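Local coordinates for BtGH115A (Bacteroides thetaiotaomicron, PDB 5BY3), which acts as a family GH115 4-O-methyl-alpha-glucuronidase with specificity for decorated arabinogalactans, at residues 247-252 and 256-261; 538-543 and 557-562; 104-109 and 121-126; 523-528 and 638-643; 197-202 and 209-214. All blocks are in the same frame, centred on the assembly; numbering follows the deposited sequence.

Contact 1. Residues 247-252 and 256-261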
# COMPACT_ATOMS: atom_id res chain seq x y z
N MSE A 247 20.69 2.48 -11.21
CA MSE A 247 21.01 1.25 -12.05
C MSE A 247 21.34 0.20 -11.09
O MSE A 247 22.52 -0.10 -10.87
CB MSE A 247 22.18 1.30 -13.08
CG MSE A 247 21.92 2.07 -14.37
SE MSE A 247 21.00 0.92 -15.68
CE MSE A 247 22.59 -0.18 -15.92
N ALA A 248 20.30 -0.35 -10.47
CA ALA A 248 20.47 -1.07 -9.19
C ALA A 248 21.35 -0.25 -8.21
O ALA A 248 21.96 -0.80 -7.28
CB ALA A 248 21.05 -2.45 -9.44
N CYS A 249 21.39 1.07 -8.43
CA CYS A 249 22.37 1.97 -7.84
C CYS A 249 21.76 3.02 -6.94
O CYS A 249 21.15 3.99 -7.39
CB CYS A 249 23.21 2.66 -8.93
SG CYS A 249 24.77 1.82 -9.21
N ASN A 250 21.93 2.80 -5.65
CA ASN A 250 21.45 3.73 -4.65
C ASN A 250 22.37 4.96 -4.54
O ASN A 250 23.32 4.97 -3.77
CB ASN A 250 21.28 2.99 -3.29
CG ASN A 250 20.99 3.94 -2.14
OD1 ASN A 250 20.88 5.16 -2.31
ND2 ASN A 250 20.89 3.38 -0.95
N ALA A 251 22.07 6.01 -5.31
CA ALA A 251 22.85 7.23 -5.28
C ALA A 251 22.87 7.86 -3.89
O ALA A 251 23.94 8.23 -3.37
CB ALA A 251 22.29 8.19 -6.29
N ALA A 252 21.69 7.89 -3.25
CA ALA A 252 21.47 8.48 -1.90
C ALA A 252 22.55 8.13 -0.89
O ALA A 252 23.13 9.03 -0.29
CB ALA A 252 20.09 8.14 -1.35
N LYS A 256 28.26 9.16 -2.26
CA LYS A 256 29.27 9.75 -1.40
C LYS A 256 30.34 8.73 -0.97
O LYS A 256 31.39 9.13 -0.52
CB LYS A 256 28.64 10.50 -0.22
CG LYS A 256 28.26 9.66 1.00
CD LYS A 256 26.77 9.32 1.04
CE LYS A 256 25.95 10.36 1.81
NZ LYS A 256 24.52 9.94 1.96
N ILE A 257 30.06 7.43 -1.12
CA ILE A 257 31.02 6.36 -0.77
C ILE A 257 32.00 5.97 -1.93
O ILE A 257 33.19 5.75 -1.68
CB ILE A 257 30.29 5.10 -0.21
CG1 ILE A 257 29.73 5.34 1.20
CG2 ILE A 257 31.20 3.87 -0.19
CD1 ILE A 257 28.55 4.43 1.56
N ARG A 258 31.48 5.91 -3.16
CA ARG A 258 32.11 5.24 -4.31
C ARG A 258 32.22 6.14 -5.56
O ARG A 258 32.92 5.79 -6.53
CB ARG A 258 31.22 4.09 -4.77
CG ARG A 258 31.25 2.73 -4.08
CD ARG A 258 30.08 1.90 -4.66
NE ARG A 258 29.95 2.09 -6.11
CZ ARG A 258 28.86 1.89 -6.85
NH1 ARG A 258 27.73 1.47 -6.34
NH2 ARG A 258 28.91 2.10 -8.14
N GLY A 259 31.46 7.24 -5.60
CA GLY A 259 31.45 8.12 -6.77
C GLY A 259 32.49 9.21 -6.68
O GLY A 259 33.22 9.30 -5.68
N LYS A 260 32.59 10.03 -7.73
CA LYS A 260 33.60 11.10 -7.79
C LYS A 260 33.02 12.34 -8.43
O LYS A 260 32.53 12.29 -9.55
CB LYS A 260 34.88 10.62 -8.50
CG LYS A 260 35.95 10.04 -7.56
CD LYS A 260 36.97 9.15 -8.28
CE LYS A 260 36.52 7.68 -8.32
NZ LYS A 260 36.73 7.03 -9.64
N GLY A 261 33.05 13.46 -7.69
CA GLY A 261 32.56 14.72 -8.24
C GLY A 261 31.06 14.77 -8.21
O GLY A 261 30.42 14.03 -7.46

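Contact 2. Residues 538-543 and 557-562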
# COMPACT_ATOMS: atom_id res chain seq x y z
N GLU A 538 -13.36 1.12 23.90
CA GLU A 538 -14.11 0.28 24.84
C GLU A 538 -14.36 -1.12 24.27
O GLU A 538 -14.11 -2.09 24.97
CB GLU A 538 -15.44 0.92 25.26
CG GLU A 538 -15.40 2.01 26.33
CD GLU A 538 -16.81 2.51 26.72
OE1 GLU A 538 -17.58 2.93 25.82
OE2 GLU A 538 -17.15 2.48 27.93
N THR A 539 -14.85 -1.21 23.03
CA THR A 539 -15.00 -2.49 22.33
C THR A 539 -13.70 -3.31 22.28
O THR A 539 -13.70 -4.50 22.57
CB THR A 539 -15.53 -2.27 20.92
OG1 THR A 539 -16.72 -1.53 21.04
CG2 THR A 539 -15.90 -3.60 20.19
N VAL A 540 -12.61 -2.66 21.96
CA VAL A 540 -11.30 -3.27 21.81
C VAL A 540 -10.76 -3.81 23.14
O VAL A 540 -10.12 -4.89 23.19
CB VAL A 540 -10.36 -2.22 21.15
CG1 VAL A 540 -8.92 -2.33 21.58
CG2 VAL A 540 -10.54 -2.25 19.64
N GLU A 541 -11.04 -3.07 24.21
CA GLU A 541 -10.67 -3.45 25.58
C GLU A 541 -11.45 -4.68 26.04
O GLU A 541 -10.85 -5.63 26.57
CB GLU A 541 -10.91 -2.28 26.55
CG GLU A 541 -10.09 -2.33 27.84
CD GLU A 541 -8.60 -2.14 27.62
OE1 GLU A 541 -8.21 -1.34 26.76
OE2 GLU A 541 -7.81 -2.79 28.33
N LYS A 542 -12.76 -4.67 25.81
CA LYS A 542 -13.64 -5.77 26.20
C LYS A 542 -13.33 -7.05 25.44
O LYS A 542 -13.28 -8.11 26.05
CB LYS A 542 -15.13 -5.43 26.08
CG LYS A 542 -15.63 -4.31 27.01
CD LYS A 542 -17.16 -4.34 27.13
CE LYS A 542 -17.85 -3.05 26.68
NZ LYS A 542 -18.10 -2.07 27.76
N ALA A 543 -13.11 -6.95 24.12
CA ALA A 543 -12.91 -8.13 23.27
C ALA A 543 -11.54 -8.82 23.47
O ALA A 543 -11.37 -9.96 23.04
CB ALA A 543 -13.18 -7.81 21.81
N GLU A 557 -0.85 -5.88 18.34
CA GLU A 557 -0.25 -5.43 17.09
C GLU A 557 -1.23 -4.98 16.02
O GLU A 557 -1.04 -3.90 15.45
CB GLU A 557 0.67 -6.52 16.54
CG GLU A 557 1.96 -6.62 17.31
CD GLU A 557 2.73 -7.86 16.99
OE1 GLU A 557 3.05 -8.07 15.80
OE2 GLU A 557 3.04 -8.61 17.94
N LEU A 558 -2.29 -5.76 15.81
CA LEU A 558 -3.19 -5.56 14.67
C LEU A 558 -4.50 -4.83 14.98
O LEU A 558 -5.07 -4.20 14.10
CB LEU A 558 -3.48 -6.91 14.00
CG LEU A 558 -2.20 -7.70 13.59
CD1 LEU A 558 -2.52 -9.14 13.28
CD2 LEU A 558 -1.46 -7.09 12.42
N VAL A 559 -4.96 -4.91 16.21
CA VAL A 559 -6.21 -4.24 16.61
C VAL A 559 -5.97 -3.22 17.72
O VAL A 559 -6.25 -2.05 17.53
CB VAL A 559 -7.32 -5.27 17.00
CG1 VAL A 559 -8.63 -4.58 17.28
CG2 VAL A 559 -7.58 -6.25 15.87
N LYS A 560 -5.45 -3.65 18.86
CA LYS A 560 -5.44 -2.81 20.06
C LYS A 560 -4.51 -1.60 19.91
O LYS A 560 -4.96 -0.48 20.14
CB LYS A 560 -5.12 -3.64 21.32
CG LYS A 560 -5.46 -2.98 22.64
CD LYS A 560 -5.53 -4.00 23.77
CE LYS A 560 -6.01 -3.36 25.07
NZ LYS A 560 -4.87 -2.90 25.90
N TYR A 561 -3.26 -1.79 19.50
CA TYR A 561 -2.38 -0.62 19.31
C TYR A 561 -2.93 0.41 18.32
O TYR A 561 -3.00 1.57 18.71
CB TYR A 561 -0.91 -0.97 18.98
CG TYR A 561 0.01 0.26 18.98
CD1 TYR A 561 0.54 0.78 20.18
CD2 TYR A 561 0.31 0.94 17.79
CE1 TYR A 561 1.34 1.91 20.18
CE2 TYR A 561 1.11 2.05 17.79
CZ TYR A 561 1.62 2.54 18.99
OH TYR A 561 2.41 3.67 18.98
N PRO A 562 -3.33 0.01 17.06
CA PRO A 562 -3.79 1.10 16.15
C PRO A 562 -5.09 1.77 16.55
O PRO A 562 -5.18 2.99 16.48
CB PRO A 562 -3.90 0.44 14.76
CG PRO A 562 -3.92 -1.03 15.01
CD PRO A 562 -3.25 -1.28 16.35

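Contact 3. Residues 104-109 and 121-126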
# COMPACT_ATOMS: atom_id res chain seq x y z
N GLY A 104 -2.85 -41.25 -4.18
CA GLY A 104 -3.12 -40.45 -2.98
C GLY A 104 -1.93 -39.61 -2.52
O GLY A 104 -1.73 -39.38 -1.32
N LYS A 105 -1.15 -39.16 -3.49
CA LYS A 105 0.01 -38.30 -3.27
C LYS A 105 -0.35 -36.88 -3.69
O LYS A 105 -1.13 -36.67 -4.61
CB LYS A 105 1.22 -38.82 -4.05
CG LYS A 105 1.59 -40.25 -3.69
CD LYS A 105 2.87 -40.66 -4.40
CE LYS A 105 3.43 -41.99 -3.91
NZ LYS A 105 2.65 -43.16 -4.42
N LEU A 106 0.21 -35.90 -2.99
CA LEU A 106 -0.01 -34.51 -3.32
C LEU A 106 1.04 -34.09 -4.30
O LEU A 106 2.24 -34.16 -4.00
CB LEU A 106 0.07 -33.65 -2.05
CG LEU A 106 -0.17 -32.16 -2.21
CD1 LEU A 106 -1.50 -31.85 -2.89
CD2 LEU A 106 -0.13 -31.55 -0.83
N VAL A 107 0.60 -33.65 -5.48
CA VAL A 107 1.51 -33.23 -6.56
C VAL A 107 1.45 -31.72 -6.68
O VAL A 107 0.35 -31.14 -6.72
CB VAL A 107 1.17 -33.91 -7.92
CG1 VAL A 107 2.21 -33.56 -9.02
CG2 VAL A 107 1.03 -35.42 -7.75
N VAL A 108 2.63 -31.10 -6.69
CA VAL A 108 2.80 -29.68 -6.86
C VAL A 108 3.66 -29.48 -8.11
O VAL A 108 4.88 -29.74 -8.11
CB VAL A 108 3.50 -29.00 -5.65
CG1 VAL A 108 3.68 -27.50 -5.88
CG2 VAL A 108 2.76 -29.24 -4.33
N ALA A 109 3.00 -28.96 -9.14
CA ALA A 109 3.57 -28.79 -10.47
C ALA A 109 3.58 -27.32 -10.85
O ALA A 109 2.54 -26.74 -11.13
CB ALA A 109 2.76 -29.60 -11.48
N LEU A 121 4.07 -23.16 -1.08
CA LEU A 121 3.57 -22.21 -0.10
C LEU A 121 2.05 -22.13 -0.06
O LEU A 121 1.51 -21.60 0.87
CB LEU A 121 4.21 -20.85 -0.31
CG LEU A 121 5.70 -20.86 0.11
CD1 LEU A 121 6.41 -19.56 -0.21
CD2 LEU A 121 5.92 -21.18 1.58
N GLU A 122 1.38 -22.69 -1.05
CA GLU A 122 -0.08 -22.79 -1.03
C GLU A 122 -0.50 -23.84 -0.03
O GLU A 122 -1.57 -23.74 0.60
CB GLU A 122 -0.59 -23.17 -2.43
CG GLU A 122 -2.10 -23.29 -2.61
CD GLU A 122 -2.90 -22.09 -2.09
OE1 GLU A 122 -2.51 -20.90 -2.31
OE2 GLU A 122 -3.95 -22.36 -1.48
N ILE A 123 0.34 -24.87 0.09
CA ILE A 123 0.10 -26.00 0.97
C ILE A 123 0.23 -25.47 2.37
O ILE A 123 -0.53 -25.85 3.25
CB ILE A 123 1.10 -27.14 0.72
CG1 ILE A 123 0.94 -27.63 -0.72
CG2 ILE A 123 0.95 -28.27 1.76
CD1 ILE A 123 1.85 -28.78 -1.06
N SER A 124 1.17 -24.54 2.55
CA SER A 124 1.38 -23.88 3.81
C SER A 124 0.16 -23.00 4.22
O SER A 124 -0.26 -23.04 5.39
CB SER A 124 2.72 -23.18 3.78
OG SER A 124 2.68 -22.01 4.56
N ARG A 125 -0.43 -22.27 3.27
CA ARG A 125 -1.72 -21.57 3.49
C ARG A 125 -2.89 -22.51 3.88
O ARG A 125 -3.69 -22.17 4.76
CB ARG A 125 -2.12 -20.70 2.28
CG ARG A 125 -1.33 -19.39 2.16
CD ARG A 125 -1.21 -18.87 0.72
NE ARG A 125 -0.77 -17.47 0.68
CZ ARG A 125 -1.52 -16.39 0.96
NH1 ARG A 125 -2.82 -16.48 1.29
NH2 ARG A 125 -0.98 -15.18 0.90
N LEU A 126 -2.96 -23.66 3.19
CA LEU A 126 -3.96 -24.72 3.44
C LEU A 126 -3.84 -25.31 4.86
O LEU A 126 -4.82 -25.75 5.47
CB LEU A 126 -3.76 -25.84 2.41
CG LEU A 126 -4.17 -25.58 0.96
CD1 LEU A 126 -3.85 -26.77 0.13
CD2 LEU A 126 -5.65 -25.25 0.83

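Contact 4. Residues 523-528 and 638-643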
# COMPACT_ATOMS: atom_id res chain seq x y z
N GLU A 523 -17.87 22.35 18.19
CA GLU A 523 -17.92 21.61 19.45
C GLU A 523 -18.71 20.31 19.37
O GLU A 523 -18.22 19.25 19.82
CB GLU A 523 -18.45 22.48 20.59
CG GLU A 523 -17.74 22.13 21.89
CD GLU A 523 -18.37 22.73 23.14
OE1 GLU A 523 -18.92 23.84 23.06
OE2 GLU A 523 -18.25 22.09 24.21
N ARG A 524 -19.89 20.38 18.77
CA ARG A 524 -20.75 19.22 18.55
C ARG A 524 -20.02 18.12 17.75
O ARG A 524 -19.88 17.00 18.24
CB ARG A 524 -22.10 19.66 17.94
CG ARG A 524 -23.08 18.54 17.66
CD ARG A 524 -24.15 19.02 16.71
NE ARG A 524 -24.43 18.05 15.63
CZ ARG A 524 -23.77 17.94 14.47
NH1 ARG A 524 -22.75 18.75 14.18
NH2 ARG A 524 -24.13 17.02 13.58
N GLU A 525 -19.51 18.45 16.56
CA GLU A 525 -18.71 17.51 15.72
C GLU A 525 -17.49 16.91 16.46
O GLU A 525 -17.15 15.75 16.27
CB GLU A 525 -18.25 18.20 14.42
CG GLU A 525 -19.36 18.47 13.41
CD GLU A 525 -19.02 19.51 12.31
OE1 GLU A 525 -18.18 20.41 12.52
OE2 GLU A 525 -19.65 19.45 11.22
N ILE A 526 -16.86 17.72 17.31
CA ILE A 526 -15.70 17.27 18.08
C ILE A 526 -16.12 16.21 19.10
O ILE A 526 -15.54 15.11 19.15
CB ILE A 526 -14.96 18.45 18.74
CG1 ILE A 526 -14.25 19.28 17.69
CG2 ILE A 526 -13.95 17.96 19.77
CD1 ILE A 526 -13.88 20.67 18.16
N ASN A 527 -17.15 16.55 19.89
CA ASN A 527 -17.76 15.62 20.86
C ASN A 527 -18.23 14.33 20.23
O ASN A 527 -17.92 13.25 20.75
CB ASN A 527 -18.91 16.29 21.61
CG ASN A 527 -18.42 17.34 22.58
OD1 ASN A 527 -17.29 17.27 23.02
ND2 ASN A 527 -19.25 18.31 22.88
N GLU A 528 -18.94 14.46 19.12
CA GLU A 528 -19.41 13.32 18.34
C GLU A 528 -18.22 12.42 17.95
O GLU A 528 -18.26 11.21 18.18
CB GLU A 528 -20.25 13.83 17.15
CG GLU A 528 -20.96 12.77 16.33
CD GLU A 528 -22.00 13.35 15.38
OE1 GLU A 528 -22.26 14.58 15.43
OE2 GLU A 528 -22.57 12.58 14.57
N THR A 638 -15.59 27.18 15.54
CA THR A 638 -16.49 27.02 14.39
C THR A 638 -17.87 26.76 14.96
O THR A 638 -18.02 25.97 15.88
CB THR A 638 -16.02 25.88 13.46
OG1 THR A 638 -14.74 26.23 12.93
CG2 THR A 638 -17.01 25.63 12.32
N ALA A 639 -18.85 27.48 14.44
CA ALA A 639 -20.25 27.32 14.78
C ALA A 639 -20.80 26.17 13.97
O ALA A 639 -20.38 25.95 12.82
CB ALA A 639 -21.00 28.60 14.46
N ASP A 640 -21.73 25.44 14.58
CA ASP A 640 -22.47 24.38 13.94
C ASP A 640 -23.35 25.03 12.90
O ASP A 640 -23.93 26.10 13.14
CB ASP A 640 -23.31 23.67 15.00
CG ASP A 640 -23.40 22.18 14.81
OD1 ASP A 640 -22.36 21.51 14.54
OD2 ASP A 640 -24.52 21.65 14.95
N ARG A 641 -23.44 24.45 11.72
CA ARG A 641 -24.18 25.13 10.70
C ARG A 641 -25.25 24.21 10.13
O ARG A 641 -24.93 23.17 9.57
CB ARG A 641 -23.23 25.65 9.63
CG ARG A 641 -23.91 26.60 8.68
CD ARG A 641 -22.89 27.07 7.68
NE ARG A 641 -23.52 27.82 6.60
CZ ARG A 641 -23.17 27.69 5.32
NH1 ARG A 641 -22.23 26.82 4.97
NH2 ARG A 641 -23.76 28.42 4.38
N LYS A 642 -26.51 24.62 10.31
CA LYS A 642 -27.67 23.84 9.89
C LYS A 642 -27.86 23.84 8.36
O LYS A 642 -28.14 24.88 7.74
CB LYS A 642 -28.94 24.33 10.62
CG LYS A 642 -30.25 23.58 10.31
CD LYS A 642 -30.46 22.32 11.16
CE LYS A 642 -31.90 21.80 11.09
NZ LYS A 642 -32.31 21.40 9.71
N ALA A 643 -27.67 22.64 7.80
CA ALA A 643 -28.00 22.30 6.41
C ALA A 643 -29.51 22.06 6.29
O ALA A 643 -30.10 21.53 7.21
CB ALA A 643 -27.24 21.03 6.01

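Contact 5. Residues 197-202 and 209-214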
# COMPACT_ATOMS: atom_id res chain seq x y z
N GLU A 197 16.39 -12.04 4.84
CA GLU A 197 15.76 -13.36 4.76
C GLU A 197 14.35 -13.36 5.39
O GLU A 197 13.42 -13.97 4.83
CB GLU A 197 16.65 -14.42 5.38
CG GLU A 197 17.97 -14.60 4.63
CD GLU A 197 18.96 -15.51 5.34
OE1 GLU A 197 19.14 -15.35 6.58
OE2 GLU A 197 19.58 -16.35 4.65
N ARG A 198 14.20 -12.67 6.53
CA ARG A 198 12.89 -12.48 7.15
C ARG A 198 11.88 -11.73 6.26
O ARG A 198 10.74 -12.17 6.15
CB ARG A 198 13.01 -11.80 8.51
CG ARG A 198 13.41 -12.74 9.64
CD ARG A 198 12.47 -13.92 9.86
NE ARG A 198 12.97 -14.70 11.00
CZ ARG A 198 12.47 -15.85 11.48
NH1 ARG A 198 11.41 -16.48 10.95
NH2 ARG A 198 13.09 -16.37 12.53
N ILE A 199 12.31 -10.62 5.65
CA ILE A 199 11.49 -9.89 4.69
C ILE A 199 11.12 -10.75 3.49
O ILE A 199 9.94 -10.78 3.08
CB ILE A 199 12.17 -8.58 4.25
CG1 ILE A 199 12.47 -7.72 5.49
CG2 ILE A 199 11.26 -7.84 3.27
CD1 ILE A 199 13.28 -6.45 5.23
N PHE A 200 12.10 -11.49 2.97
CA PHE A 200 11.83 -12.34 1.82
C PHE A 200 10.89 -13.51 2.11
O PHE A 200 10.05 -13.85 1.24
CB PHE A 200 13.11 -12.81 1.13
CG PHE A 200 14.10 -11.71 0.79
CD1 PHE A 200 13.69 -10.43 0.47
CD2 PHE A 200 15.46 -12.00 0.77
CE1 PHE A 200 14.62 -9.45 0.16
CE2 PHE A 200 16.41 -11.01 0.47
CZ PHE A 200 15.99 -9.75 0.15
N GLU A 201 10.95 -14.08 3.33
CA GLU A 201 9.89 -15.03 3.77
C GLU A 201 8.50 -14.39 3.67
O GLU A 201 7.53 -15.02 3.25
CB GLU A 201 10.02 -15.39 5.24
CG GLU A 201 11.07 -16.39 5.62
CD GLU A 201 11.16 -16.60 7.12
OE1 GLU A 201 10.25 -16.20 7.90
OE2 GLU A 201 12.16 -17.18 7.53
N LEU A 202 8.41 -13.15 4.12
CA LEU A 202 7.14 -12.48 4.15
C LEU A 202 6.66 -12.31 2.72
O LEU A 202 5.48 -12.55 2.47
CB LEU A 202 7.24 -11.14 4.89
CG LEU A 202 6.04 -10.21 4.95
CD1 LEU A 202 4.80 -10.86 5.53
CD2 LEU A 202 6.44 -8.99 5.77
N ASN A 209 7.16 -10.97 -5.54
CA ASN A 209 8.41 -11.43 -6.15
C ASN A 209 9.52 -10.40 -6.21
O ASN A 209 10.65 -10.75 -6.56
CB ASN A 209 8.18 -12.09 -7.52
CG ASN A 209 7.46 -11.19 -8.49
OD1 ASN A 209 7.35 -9.97 -8.29
ND2 ASN A 209 6.95 -11.79 -9.58
N THR A 210 9.19 -9.16 -5.84
CA THR A 210 10.04 -7.99 -6.07
C THR A 210 10.30 -7.20 -4.76
O THR A 210 9.48 -7.20 -3.87
CB THR A 210 9.36 -7.09 -7.14
OG1 THR A 210 9.09 -7.86 -8.32
CG2 THR A 210 10.20 -5.90 -7.48
N TYR A 211 11.45 -6.54 -4.66
CA TYR A 211 11.81 -5.77 -3.47
C TYR A 211 12.58 -4.54 -3.88
O TYR A 211 13.47 -4.62 -4.70
CB TYR A 211 12.68 -6.63 -2.54
CG TYR A 211 13.18 -5.99 -1.24
CD1 TYR A 211 12.34 -5.23 -0.44
CD2 TYR A 211 14.49 -6.21 -0.79
CE1 TYR A 211 12.80 -4.66 0.74
CE2 TYR A 211 14.95 -5.67 0.38
CZ TYR A 211 14.10 -4.89 1.15
OH TYR A 211 14.57 -4.33 2.34
N TRP A 212 12.21 -3.39 -3.31
CA TRP A 212 13.04 -2.20 -3.36
C TRP A 212 13.59 -2.02 -1.95
O TRP A 212 12.85 -1.68 -1.05
CB TRP A 212 12.24 -0.96 -3.77
CG TRP A 212 11.71 -0.93 -5.19
CD1 TRP A 212 11.79 -1.92 -6.16
CD2 TRP A 212 10.98 0.15 -5.79
NE1 TRP A 212 11.19 -1.49 -7.33
CE2 TRP A 212 10.66 -0.25 -7.12
CE3 TRP A 212 10.58 1.42 -5.34
CZ2 TRP A 212 9.97 0.59 -7.98
CZ3 TRP A 212 9.88 2.24 -6.19
CH2 TRP A 212 9.59 1.84 -7.49
N PRO A 213 14.89 -2.28 -1.75
CA PRO A 213 15.47 -2.28 -0.40
C PRO A 213 15.47 -0.88 0.21
O PRO A 213 15.31 0.07 -0.53
CB PRO A 213 16.91 -2.72 -0.65
CG PRO A 213 17.21 -2.22 -2.05
CD PRO A 213 15.92 -2.42 -2.80
N ALA A 214 15.64 -0.77 1.54
CA ALA A 214 15.83 0.55 2.25
C ALA A 214 17.02 1.25 1.66
O ALA A 214 18.00 0.60 1.29
CB ALA A 214 16.09 0.35 3.74

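Contact 1. Residues 247-252 and 256-261
Helix 251-258, a short helix kinked after its first turn, carries both ends of this contact: Ala252 and Lys256 meet along it, while Cys249, just before it, meets Arg258 at its last turn. At the kink the backbone N of Lys256 makes no bond to the preceding turn, and the side chain of the same residue supplies one instead. Lys256 NZ donates to Ala252 O at 2.8 Å, lying in the carbonyl plane with a C=O...N angle of 150°. The lysine gets there by bending twice, at chi2 (-100°) and chi3 (-91°), which curls the exposed chain back toward the helix start. The Arg258 chain, bent at chi3, reaches toward the residues before the helix. Cys249 SG lies at the edge of its guanidinium, near the plane, 4.1 Å from NH1, a loose van der Waals approach. The charge of this arginine is met mainly by Glu254, and Phe275 of helix 265-283 also touches its side chain. Asn250 is the N-cap, its OD1 accepting from Gly253 N. The capped, kinked helix lies between strand 238-239 and helix 265-283, consistent with an elaborated beta-alpha connection of the GH115 TIM barrel.

Contact 2. Residues 538-543 and 557-562
Lys560 runs out from its helix with CG trans to N and the chain straight as far as CE, which is carried up to Glu541; a bend at chi4 (-92°) then turns NZ aside. The glutamate needs a bend of its own: its CA-CB bond points away from helix 557-562, but a turn at chi2 (68°) brings the carboxylate back over the lysine. The result is a long salt bridge, with Glu541 OE1 3.8 Å from Lys560 NZ. The methylene, not the ammonium, lies closest, Lys560 CE being 3.4 Å from Glu541 OE1. The stronger partner of OE1 is Gln564, one turn after Lys560 on the same helix, which donates to it. The ion pair therefore skirts the solvent side of the interface and grips it only lightly.

Beneath it, Val540 does the apolar work with both methyls. CG1 rests against the base of the lysine chain, 3.7 Å from Lys560 CG, and CG2 meets Val559 CG1 at 3.8 Å, the two valines lying alongside and pointing opposite ways. The helices involved, 523-543 and 552-580, are consecutive in the chain and form a splayed helical hairpin; the short axes run at 134° and come within 9.9 Å. Val540 is also touched by Val485 of helix 476-495, so a third helix covers the same valine. In helix 557-562 the turn at 557-560 is a wider pi-type one, and Pro562 N makes no bond to the turn before. Close by, Tyr555 OH bonds to Val540 O, tying the start of the second helix to the backbone of the first.

Contact 3. Residues 104-109 and 121-126
Val108 and Ile123 mark the closest approach of the two backbones, their CA atoms 9.1 Å apart, the extended strand 106-109 on one side and the regular helix 121-126 on the other. No hydrogen bond crosses this gap; side chains fill it. Strand alternation sends Leu106 and Val108 toward the helix and Val107 away from it. From the helix a single side chain answers, Ile123, whose CD1 methyl is stretched out by an extended chi2 (-178°). That methyl meets Leu106 CD2 at 3.4 Å and Val108 CG2 at 3.4 Å, each pair reaching tip to tip; both distances are tight for methyl groups. The arrangement is that of an alpha/beta layer: helix 113-126 follows strand 106-110 directly in the chain and folds back onto one face of the mixed sheet. The strand is an inner one, bonded through Leu106 and Val108 to strand 68-72 and through Val107 to strand 96-100. Leu47 of helix 38-55 also touches Ile123, while Leu148 packs on Leu106 and Leu98 on Val108.

Contact 4. Residues 523-528 and 638-643
The Arg524 guanidinium and the Asp640 carboxylate meet with their planes 53° apart, and Asp640 OD1 approaches the guanidinium obliquely. One face of the guanidinium carries Glu528 OE1, 3.5 Å above the plane and shifted toward the rim. Glu528, one turn along the same helix, thus attracts the arginine by charge alone, with no N-H pointing at its oxygen.

Across the contact the salt bridge is short but poorly aligned. Arg524 NH1 lies 2.8 Å from Asp640 OD1, yet the N-H...O angle is 127°, so the hydrogen bond is weak. The two side chains cross at about a right angle, and Asp640 OD2 comes down on the aliphatic part of the arginine, 3.2 Å from Arg524 CD. The arginine chain leaves the helix extended and bends at chi3 (135°), which turns the guanidinium across the aspartate.

This is the start of helix 523-543, and the segment 638-643 passes it as an irregular strip leading into the C-terminal beta domain. Ser522, just before the helix, serves both acids: its OG bonds to Asp640 OD1 and its N donates to Glu525 OE1. The other oxygen of that glutamate, Glu525 OE2, stays 4.8 Å from Asp640 OD1, a pairing of like charges that the arginine may offset. A bound sulfate, probably from the crystallisation liquor, lies about 4 Å from the Glu525 side chain. Further on, Arg641 is held by Glu691 and makes a cation-pi contact with Tyr774.

Contact 5. Residues 197-202 and 209-214
Two residues ahead of Tyr211, which meets Phe200 and Ile199, Asn209 leads into the strand: its OD1 accepts from Thr210 OG1 at 2.7 Å, the hydroxyl lying 42° above the carbonyl plane, and also from Arg163 N. Thr210 begins strand 210-212, which is bonded to parallel neighbours 162-166 and 238-239. Tyr211 then points at the helix, with CG trans to its N (chi1 179°). Phe200 presents its edge to the tyrosine face in an offset edge-to-face pair, centroids 5.5 Å apart and planes at 75°. The closest atoms are Phe200 CE1 and Tyr211 CD2, 3.4 Å apart. Ile199 covers the far end of the tyrosine, its CD1 3.8 Å from Tyr211 OH. Strand 162-166, helix 193-205 and strand 210-212 make a beta-alpha-beta crossover, the first of the TIM barrel, and these three side chains join its helix to its second strand. Trp212 turns to the other side of the strand, where its ring meets those of Phe166 and Tyr391. Pro213 follows the strand, its CA 3.3 Å above one face of the Tyr211 ring, toward the rim.

How the contacts relate
Along the chain the order is contact 3, contact 5, contact 1, and then contact 2 nested inside the long loop that contact 4 closes. Contact 3 belongs to the N-terminal mixed sheet and contact 5 to the TIM barrel; their centres are about 23 Å apart. Contact 1 belongs to the same barrel region, about 22 Å from contact 5 between centres, out on a beta-alpha excursion. Contacts 2 and 4 share helix 523-543 at its two ends, with centres about 28 Å apart, so this one helix spans from the helical hairpin to the strip entering the C-terminal beta domain. Contacts 3 and 4, about 57 Å apart between centres, lie on opposite sides of the chain's centre, marking its multidomain build.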